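PDB 4LG3: DUF4875 domain-containing protein from Desulfovibrio piger, which is of unknown function and belongs to the DUF4875 family of the CamS-like clan. Local coordinates for residues A[12-17]-A[28-33]; A[77-82]-A[90-95]; A[24-29]-A[73-78]. All blocks are in the same frame, centred on the assembly; numbering follows the deposited sequence.

Overall arrangement
The three contacts follow one another across a single mixed sheet. Interaction 1 pairs strand 10-18 antiparallel with strand 26-36, interaction 3 sets 26-36 parallel to 75-81, and interaction 2 pairs 75-81 antiparallel with 92-98. Interactions 1 and 3 share N28 and V29, their centres about 11 Å apart; interactions 2 and 3 share S77 and I78, about 15 Å apart. Between interactions 1 and 2, whose centres lie about 9 Å apart, R30 NE meets D81 OD2 at 2.7 Å in a salt bridge. No active site is known; a bound 1,2-ethanediol, probably from the crystallisation liquor, lies about 4 Å from the V32 side chain.

Interaction 1 of 3, residues A[12-17]-A[28-33]; sequences PTKESP and NVRIVL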
loop_
_atom_site.group_PDB
_atom_site.type_symbol
_atom_site.label_atom_id
_atom_site.label_comp_id
_atom_site.label_asym_id
_atom_site.label_seq_id
_atom_site.Cartn_x
_atom_site.Cartn_y
_atom_site.Cartn_z
ATOM N N PRO A 12 9.688 -4.527 -2.902
ATOM C CA PRO A 12 9.666 -3.811 -1.605
ATOM C C PRO A 12 10.248 -2.388 -1.737
ATOM O O PRO A 12 11.121 -2.154 -2.584
ATOM C CB PRO A 12 10.558 -4.685 -0.714
ATOM C CG PRO A 12 11.540 -5.322 -1.674
ATOM C CD PRO A 12 10.780 -5.531 -2.964
ATOM N N THR A 13 9.775 -1.454 -0.895
ATOM C CA THR A 13 10.285 -0.077 -0.853
ATOM C C THR A 13 10.867 0.194 0.524
ATOM O O THR A 13 11.570 1.192 0.725
ATOM C CB THR A 13 9.175 0.962 -1.172
ATOM O OG1 THR A 13 8.130 0.824 -0.225
ATOM C CG2 THR A 13 8.632 0.845 -2.582
ATOM N N LYS A 14 10.515 -0.669 1.484
ATOM C CA LYS A 14 10.922 -0.552 2.874
ATOM C C LYS A 14 10.765 -1.893 3.574
ATOM O O LYS A 14 9.748 -2.556 3.401
ATOM C CB LYS A 14 10.084 0.536 3.606
ATOM C CG LYS A 14 10.663 0.944 4.945
ATOM C CD LYS A 14 9.828 2.001 5.601
ATOM C CE LYS A 14 10.426 2.431 6.912
ATOM N NZ LYS A 14 9.794 3.696 7.358
ATOM N N GLU A 15 11.766 -2.250 4.402
ATOM C CA GLU A 15 11.840 -3.492 5.186
ATOM C C GLU A 15 12.496 -3.210 6.517
ATOM O O GLU A 15 13.566 -2.591 6.552
ATOM C CB GLU A 15 12.672 -4.549 4.448
ATOM C CG GLU A 15 12.012 -5.185 3.243
ATOM C CD GLU A 15 12.885 -6.230 2.573
ATOM O OE1 GLU A 15 13.828 -6.730 3.224
ATOM O OE2 GLU A 15 12.625 -6.553 1.393
ATOM N N SER A 16 11.877 -3.634 7.620
ATOM C CA SER A 16 12.519 -3.415 8.927
ATOM C C SER A 16 12.048 -4.414 9.965
ATOM O O SER A 16 10.858 -4.702 10.046
ATOM C CB SER A 16 12.310 -1.984 9.447
ATOM O OG SER A 16 10.965 -1.563 9.352
ATOM N N PRO A 17 12.981 -4.936 10.772
ATOM C CA PRO A 17 12.581 -5.832 11.861
ATOM C C PRO A 17 12.142 -5.080 13.115
ATOM O O PRO A 17 12.524 -3.929 13.329
ATOM C CB PRO A 17 13.858 -6.613 12.149
ATOM C CG PRO A 17 14.950 -5.615 11.887
ATOM C CD PRO A 17 14.437 -4.692 10.789
ATOM N N ASN A 28 8.357 -5.945 9.177
ATOM C CA ASN A 28 7.400 -5.021 8.545
ATOM C C ASN A 28 7.917 -4.625 7.195
ATOM O O ASN A 28 9.087 -4.242 7.056
ATOM C CB ASN A 28 7.120 -3.802 9.416
ATOM C CG ASN A 28 6.668 -4.164 10.805
ATOM O OD1 ASN A 28 5.681 -4.860 10.992
ATOM N ND2 ASN A 28 7.408 -3.719 11.808
ATOM N N VAL A 29 7.054 -4.775 6.172
ATOM C CA VAL A 29 7.443 -4.498 4.791
ATOM C C VAL A 29 6.397 -3.655 4.077
ATOM O O VAL A 29 5.197 -3.924 4.170
ATOM C CB VAL A 29 7.710 -5.839 4.000
ATOM C CG1 VAL A 29 8.249 -5.552 2.601
ATOM C CG2 VAL A 29 8.666 -6.763 4.752
ATOM N N ARG A 30 6.881 -2.676 3.299
ATOM C CA ARG A 30 6.075 -1.849 2.386
ATOM C C ARG A 30 6.425 -2.275 0.988
ATOM O O ARG A 30 7.609 -2.369 0.646
ATOM C CB ARG A 30 6.318 -0.358 2.576
ATOM C CG ARG A 30 6.057 0.151 3.987
ATOM C CD ARG A 30 5.897 1.657 3.959
ATOM N NE ARG A 30 4.544 2.048 3.537
ATOM C CZ ARG A 30 3.576 2.418 4.368
ATOM N NH1 ARG A 30 3.803 2.489 5.672
ATOM N NH2 ARG A 30 2.387 2.761 3.898
ATOM N N ILE A 31 5.406 -2.581 0.181
ATOM C CA ILE A 31 5.613 -3.026 -1.189
ATOM C C ILE A 31 4.838 -2.116 -2.129
ATOM O O ILE A 31 3.951 -1.375 -1.691
ATOM C CB ILE A 31 5.251 -4.545 -1.380
ATOM C CG1 ILE A 31 3.777 -4.848 -1.088
ATOM C CG2 ILE A 31 6.228 -5.475 -0.587
ATOM C CD1 ILE A 31 3.243 -6.182 -1.680
ATOM N N VAL A 32 5.191 -2.159 -3.423
ATOM C CA VAL A 32 4.492 -1.443 -4.502
ATOM C C VAL A 32 4.319 -2.412 -5.676
ATOM O O VAL A 32 5.135 -3.332 -5.839
ATOM C CB VAL A 32 5.162 -0.107 -4.989
ATOM C CG1 VAL A 32 5.117 0.982 -3.925
ATOM C CG2 VAL A 32 6.587 -0.329 -5.510
ATOM N N LEU A 33 3.302 -2.152 -6.528
ATOM C CA LEU A 33 3.083 -2.909 -7.746
ATOM C C LEU A 33 4.041 -2.432 -8.808
ATOM O O LEU A 33 4.224 -1.218 -8.970
ATOM C CB LEU A 33 1.647 -2.780 -8.254
ATOM C CG LEU A 33 0.537 -3.323 -7.380
ATOM C CD1 LEU A 33 -0.792 -3.133 -8.069
ATOM C CD2 LEU A 33 0.780 -4.797 -6.977
HETATM O O HOH W 1 9.291 -1.183 7.192
HETATM O O HOH W 2 9.494 -1.859 11.877
#
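The carbonyl oxygen of R30 takes one strong and one weak backbone N-H bond and is approached by one CA-H. T13 N donates to R30 O at 2.8 Å in a nearly straight bond (170°), reaching it from above the carbonyl plane, whereas K14 N adds only a weak bond. P12 CA brings its hydrogen to the same oxygen. Beyond this point the pairing is regular: R30 N returns a bond to K14 O at 2.9 Å, and S16 and N28 exchange two more, S16 N to N28 O and N28 N to S16 O.

On the face shared by P12, E15, V29 and I31, E15 leaves its CA with CG anti to the carbonyl carbon (chi1 -73°) and runs alongside V29, its CG 3.8 Å from V29 CG1. Its carboxylate continues to Y27 and Y67, so the aliphatic half packs while the charged end is bonded elsewhere. P12 CB rests against the same V29 CG1 at 4.1 Å, and Y67 of helix 53-71 touches both P12 and V29.

The other face is more polar. K14 and R30 meet through their CB atoms at 4.0 Å, then their like-charged ends diverge; the R30 chain bends at chi3 (81°), and its NE forms a salt bridge with D81. S16 OG holds two waters: one ties it to the N28 backbone through N28 O, and the other accepts from N28 ND2 and joins the two side chains. Near the corner of the chain, the T13 side chain crosses that of V32 at about a right angle, T13 CG2 lying 3.8 Å from V32 CG2. With both T13 and K14 facing R30, and the register shifted by one, this is a classic beta bulge in an antiparallel hairpin.

Interaction 2 of 3, residues A[77-82]-A[90-95]; sequences SITLDS and KTVLAT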
loop_
_atom_site.group_PDB
_atom_site.type_symbol
_atom_site.label_atom_id
_atom_site.label_comp_id
_atom_site.label_asym_id
_atom_site.label_seq_id
_atom_site.Cartn_x
_atom_site.Cartn_y
_atom_site.Cartn_z
ATOM N N SER A 77 4.171 -8.181 8.659
ATOM C CA SER A 77 3.199 -7.168 8.251
ATOM C C SER A 77 3.565 -6.643 6.889
ATOM O O SER A 77 4.708 -6.268 6.668
ATOM C CB SER A 77 3.129 -6.027 9.257
ATOM O OG SER A 77 2.262 -6.385 10.315
ATOM N N ILE A 78 2.614 -6.680 5.955
ATOM C CA ILE A 78 2.809 -6.184 4.578
ATOM C C ILE A 78 1.823 -5.033 4.298
ATOM O O ILE A 78 0.640 -5.162 4.567
ATOM C CB ILE A 78 2.688 -7.302 3.491
ATOM C CG1 ILE A 78 3.565 -8.537 3.799
ATOM C CG2 ILE A 78 2.921 -6.762 2.072
ATOM C CD1 ILE A 78 5.063 -8.384 3.715
ATOM N N THR A 79 2.318 -3.932 3.759
ATOM C CA THR A 79 1.492 -2.812 3.318
ATOM C C THR A 79 1.791 -2.585 1.850
ATOM O O THR A 79 2.956 -2.362 1.487
ATOM C CB THR A 79 1.692 -1.512 4.135
ATOM O OG1 THR A 79 1.486 -1.790 5.515
ATOM C CG2 THR A 79 0.738 -0.397 3.701
ATOM N N LEU A 80 0.740 -2.651 1.008
ATOM C CA LEU A 80 0.862 -2.352 -0.401
ATOM C C LEU A 80 0.466 -0.893 -0.602
ATOM O O LEU A 80 -0.667 -0.514 -0.305
ATOM C CB LEU A 80 0.022 -3.303 -1.266
ATOM C CG LEU A 80 -0.087 -3.009 -2.765
ATOM C CD1 LEU A 80 1.249 -3.222 -3.470
ATOM C CD2 LEU A 80 -1.168 -3.869 -3.392
ATOM N N ASP A 81 1.419 -0.076 -1.091
ATOM C CA ASP A 81 1.169 1.341 -1.382
ATOM C C ASP A 81 0.807 1.545 -2.863
ATOM O O ASP A 81 1.181 0.734 -3.702
ATOM C CB ASP A 81 2.366 2.221 -0.990
ATOM C CG ASP A 81 2.620 2.280 0.499
ATOM O OD1 ASP A 81 1.651 2.531 1.259
ATOM O OD2 ASP A 81 3.796 2.139 0.904
ATOM N N SER A 82 0.082 2.630 -3.170
ATOM C CA SER A 82 -0.373 2.983 -4.524
ATOM C C SER A 82 0.791 3.222 -5.480
ATOM O O SER A 82 0.649 3.011 -6.684
ATOM C CB SER A 82 -1.273 4.212 -4.490
ATOM O OG SER A 82 -0.609 5.324 -3.910
ATOM N N LYS A 90 1.139 9.057 -1.685
ATOM C CA LYS A 90 0.687 7.687 -1.962
ATOM C C LYS A 90 -0.327 7.301 -0.925
ATOM O O LYS A 90 -0.452 8.004 0.086
ATOM C CB LYS A 90 1.884 6.684 -1.940
ATOM C CG LYS A 90 2.469 6.512 -0.544
ATOM C CD LYS A 90 3.848 5.892 -0.475
ATOM C CE LYS A 90 4.230 5.765 0.980
ATOM N NZ LYS A 90 5.627 5.364 1.131
ATOM N N THR A 91 -1.053 6.181 -1.170
ATOM C CA THR A 91 -2.063 5.643 -0.253
ATOM C C THR A 91 -1.954 4.128 -0.195
ATOM O O THR A 91 -1.316 3.525 -1.031
ATOM C CB THR A 91 -3.507 6.073 -0.638
ATOM O OG1 THR A 91 -3.825 5.622 -1.956
ATOM C CG2 THR A 91 -3.760 7.559 -0.472
ATOM N N VAL A 92 -2.614 3.528 0.780
ATOM C CA VAL A 92 -2.681 2.091 1.034
ATOM C C VAL A 92 -3.704 1.460 0.110
ATOM O O VAL A 92 -4.866 1.861 0.118
ATOM C CB VAL A 92 -3.038 1.812 2.528
ATOM C CG1 VAL A 92 -3.182 0.323 2.811
ATOM C CG2 VAL A 92 -2.008 2.434 3.442
ATOM N N LEU A 93 -3.265 0.448 -0.648
ATOM C CA LEU A 93 -4.109 -0.361 -1.518
ATOM C C LEU A 93 -4.509 -1.690 -0.833
ATOM O O LEU A 93 -5.573 -2.226 -1.118
ATOM C CB LEU A 93 -3.401 -0.656 -2.847
ATOM C CG LEU A 93 -3.135 0.510 -3.796
ATOM C CD1 LEU A 93 -2.632 -0.002 -5.126
ATOM C CD2 LEU A 93 -4.393 1.412 -3.987
ATOM N N ALA A 94 -3.665 -2.213 0.070
ATOM C CA ALA A 94 -3.907 -3.484 0.745
ATOM C C ALA A 94 -2.959 -3.669 1.896
ATOM O O ALA A 94 -1.836 -3.156 1.854
ATOM C CB ALA A 94 -3.732 -4.656 -0.249
ATOM N N THR A 95 -3.379 -4.469 2.896
ATOM C CA THR A 95 -2.594 -4.840 4.080
ATOM C C THR A 95 -2.888 -6.271 4.493
ATOM O O THR A 95 -4.000 -6.758 4.281
ATOM C CB THR A 95 -2.866 -3.917 5.318
ATOM O OG1 THR A 95 -4.216 -4.073 5.764
ATOM C CG2 THR A 95 -2.548 -2.471 5.092
HETATM O O HOH W 3 6.245 3.117 -0.971
#
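L80 is bonded to the opposite strand through both of its backbone polar atoms. Its N donates to A94 O at 2.8 Å, straight and in the carbonyl plane, while L80 O receives L93 N at 2.8 Å and, weakly, A94 N. The isobutyl group, with CG anti to the backbone N (chi1 173°), crosses L93 obliquely, CD2 lying 4.0 Å from L93 CB, and L80 CB meets A94 CB on the same face. On the opposite face T79 and T95 lie side by side, and the T79 and V92 side chains cross at about a right angle, meeting through their CG2 atoms.

L93 and A94 thus both face L80. This is a classic beta bulge in the hairpin formed by strands 75-81 and 92-98, and L93 takes up a nearly helical backbone conformation (psi -29°) to make it.

Toward the end of the hairpin S82 N donates to T91 O at 2.7 Å, nearly along the C=O axis. S82 OG, in the crowded position between its own N and carbonyl carbon, accepts T91 N at 2.9 Å, so the serine grips T91 through backbone and side chain. The K90 chain, extended beyond CG, crosses the D81 side chain obliquely; D81 OD2 and K90 NZ form a long salt bridge of 3.7 Å, bridged by a water that donates to OD2 and accepts from NZ.

In the next shell, Q131 of helix 125-137 bonds both S82 OG and T91 OG1. R30 takes D81 OD2 in a salt bridge, G85 O receives K90 NZ, and L56 and V60 of helix 53-71 cover L80.

Interaction 3 of 3, residues A[24-29]-A[73-78]; sequences RLRYNV and AAVVSI
Strands 26-29 and 75-78 run parallel, their axes 4.6 Å apart at 12°, with R26, Y27, N28 and V29 level with V75, V76, S77 and I78. The bonds zigzag between them: Y27 N to V75 O, S77 N to Y27 O, and V29 N to S77 O at 2.8 Å. Where the pairing begins, L25 O takes two donors in its carbonyl plane, A74 N at 2.9 Å and V75 N at 3.2 Å.

On the face of R26 and N28 the R26 chain is fully extended, CG anti to the backbone N (chi1 -177°). Its NE donates to N28 OD1 on a lone pair, and its NH2 reaches over to S77 OG at 2.9 Å, both partners tilted out of the guanidinium plane. S77 OG is also bonded to T97. R24, extended from CG to NE, brings one guanidinium face against A74, whose CB sits 4.0 Å above its centre; the R24 and V75 side chains cross at about a right angle, R24 NE 3.6 Å from V75 CG2, and D101 and G104 hold NH1 and NH2.

On the reverse face V29 and I78 point the same way side by side, V29 CB 3.7 Å from I78 CD1, and A73 CB lies against Y27 CB. The Y27 ring leads away from the contact, its hydroxyl bonded to E15. Helix 53-71 packs on this side through Y67 and V60, and lies in the connection between the two parallel strands. Polar side-chain bonding thus gathers on the R26, N28 and S77 face, where V75 adds apolar packing; the other face, toward the helix, is mainly apolar apart from the Y27 hydroxyl.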
loop_
_atom_site.group_PDB
_atom_site.type_symbol
_atom_site.label_atom_id
_atom_site.label_comp_id
_atom_site.label_asym_id
_atom_site.label_seq_id
_atom_site.Cartn_x
_atom_site.Cartn_y
_atom_site.Cartn_z
ATOM N N ARG A 24 10.262 -13.337 19.424
ATOM C CA ARG A 24 9.207 -13.241 18.426
ATOM C C ARG A 24 9.499 -12.068 17.505
ATOM O O ARG A 24 9.053 -10.942 17.747
ATOM C CB ARG A 24 7.844 -13.113 19.124
ATOM C CG ARG A 24 6.677 -13.285 18.193
ATOM C CD ARG A 24 5.445 -13.766 18.904
ATOM N NE ARG A 24 4.415 -14.056 17.910
ATOM C CZ ARG A 24 4.175 -15.265 17.417
ATOM N NH1 ARG A 24 4.837 -16.321 17.875
ATOM N NH2 ARG A 24 3.260 -15.431 16.474
ATOM N N LEU A 25 10.283 -12.347 16.470
ATOM C CA LEU A 25 10.695 -11.383 15.467
ATOM C C LEU A 25 9.533 -11.019 14.546
ATOM O O LEU A 25 8.910 -11.896 13.940
ATOM C CB LEU A 25 11.888 -11.927 14.634
ATOM C CG LEU A 25 12.326 -11.094 13.384
ATOM C CD1 LEU A 25 13.177 -9.918 13.769
ATOM C CD2 LEU A 25 13.101 -11.956 12.405
ATOM N N ARG A 26 9.272 -9.715 14.436
ATOM C CA ARG A 26 8.298 -9.140 13.526
ATOM C C ARG A 26 9.043 -8.505 12.334
ATOM O O ARG A 26 10.088 -7.881 12.521
ATOM C CB ARG A 26 7.432 -8.117 14.249
ATOM C CG ARG A 26 6.340 -7.528 13.385
ATOM C CD ARG A 26 5.443 -6.613 14.182
ATOM N NE ARG A 26 4.430 -6.023 13.313
ATOM C CZ ARG A 26 3.266 -5.542 13.722
ATOM N NH1 ARG A 26 2.956 -5.539 15.011
ATOM N NH2 ARG A 26 2.398 -5.062 12.843
ATOM N N TYR A 27 8.533 -8.691 11.114
ATOM C CA TYR A 27 9.170 -8.081 9.957
ATOM C C TYR A 27 8.136 -7.264 9.247
ATOM O O TYR A 27 7.104 -7.792 8.834
ATOM C CB TYR A 27 9.811 -9.129 9.068
ATOM C CG TYR A 27 10.937 -8.593 8.211
ATOM C CD1 TYR A 27 12.183 -8.298 8.762
ATOM C CD2 TYR A 27 10.785 -8.449 6.841
ATOM C CE1 TYR A 27 13.232 -7.827 7.969
ATOM C CE2 TYR A 27 11.825 -7.990 6.042
ATOM C CZ TYR A 27 13.054 -7.693 6.606
ATOM O OH TYR A 27 14.088 -7.272 5.796
ATOM N N ASN A 28 8.357 -5.945 9.177
ATOM C CA ASN A 28 7.400 -5.021 8.545
ATOM C C ASN A 28 7.917 -4.625 7.195
ATOM O O ASN A 28 9.087 -4.242 7.056
ATOM C CB ASN A 28 7.120 -3.802 9.416
ATOM C CG ASN A 28 6.668 -4.164 10.805
ATOM O OD1 ASN A 28 5.681 -4.860 10.992
ATOM N ND2 ASN A 28 7.408 -3.719 11.808
ATOM N N VAL A 29 7.054 -4.775 6.172
ATOM C CA VAL A 29 7.443 -4.498 4.791
ATOM C C VAL A 29 6.397 -3.655 4.077
ATOM O O VAL A 29 5.197 -3.924 4.170
ATOM C CB VAL A 29 7.710 -5.839 4.000
ATOM C CG1 VAL A 29 8.249 -5.552 2.601
ATOM C CG2 VAL A 29 8.666 -6.763 4.752
ATOM N N ALA A 73 10.768 -14.979 10.125
ATOM C CA ALA A 73 10.040 -14.132 11.056
ATOM C C ALA A 73 8.830 -14.876 11.633
ATOM O O ALA A 73 8.186 -15.651 10.933
ATOM C CB ALA A 73 9.614 -12.841 10.365
ATOM N N ALA A 74 8.506 -14.617 12.900
ATOM C CA ALA A 74 7.327 -15.204 13.541
ATOM C C ALA A 74 6.057 -14.430 13.106
ATOM O O ALA A 74 4.954 -14.984 13.057
ATOM C CB ALA A 74 7.484 -15.159 15.063
ATOM N N VAL A 75 6.232 -13.141 12.800
ATOM C CA VAL A 75 5.157 -12.225 12.410
ATOM C C VAL A 75 5.636 -11.386 11.244
ATOM O O VAL A 75 6.765 -10.882 11.275
ATOM C CB VAL A 75 4.702 -11.293 13.597
ATOM C CG1 VAL A 75 3.427 -10.516 13.251
ATOM C CG2 VAL A 75 4.525 -12.072 14.875
ATOM N N VAL A 76 4.763 -11.188 10.242
ATOM C CA VAL A 76 5.087 -10.374 9.073
ATOM C C VAL A 76 3.914 -9.478 8.740
ATOM O O VAL A 76 2.808 -9.956 8.535
ATOM C CB VAL A 76 5.510 -11.234 7.851
ATOM C CG1 VAL A 76 5.807 -10.366 6.632
ATOM C CG2 VAL A 76 6.711 -12.104 8.176
ATOM N N SER A 77 4.171 -8.181 8.659
ATOM C CA SER A 77 3.199 -7.168 8.251
ATOM C C SER A 77 3.565 -6.643 6.889
ATOM O O SER A 77 4.708 -6.268 6.668
ATOM C CB SER A 77 3.129 -6.027 9.257
ATOM O OG SER A 77 2.262 -6.385 10.315
ATOM N N ILE A 78 2.614 -6.680 5.955
ATOM C CA ILE A 78 2.809 -6.184 4.578
ATOM C C ILE A 78 1.823 -5.033 4.298
ATOM O O ILE A 78 0.640 -5.162 4.567
ATOM C CB ILE A 78 2.688 -7.302 3.491
ATOM C CG1 ILE A 78 3.565 -8.537 3.799
ATOM C CG2 ILE A 78 2.921 -6.762 2.072
ATOM C CD1 ILE A 78 5.063 -8.384 3.715
#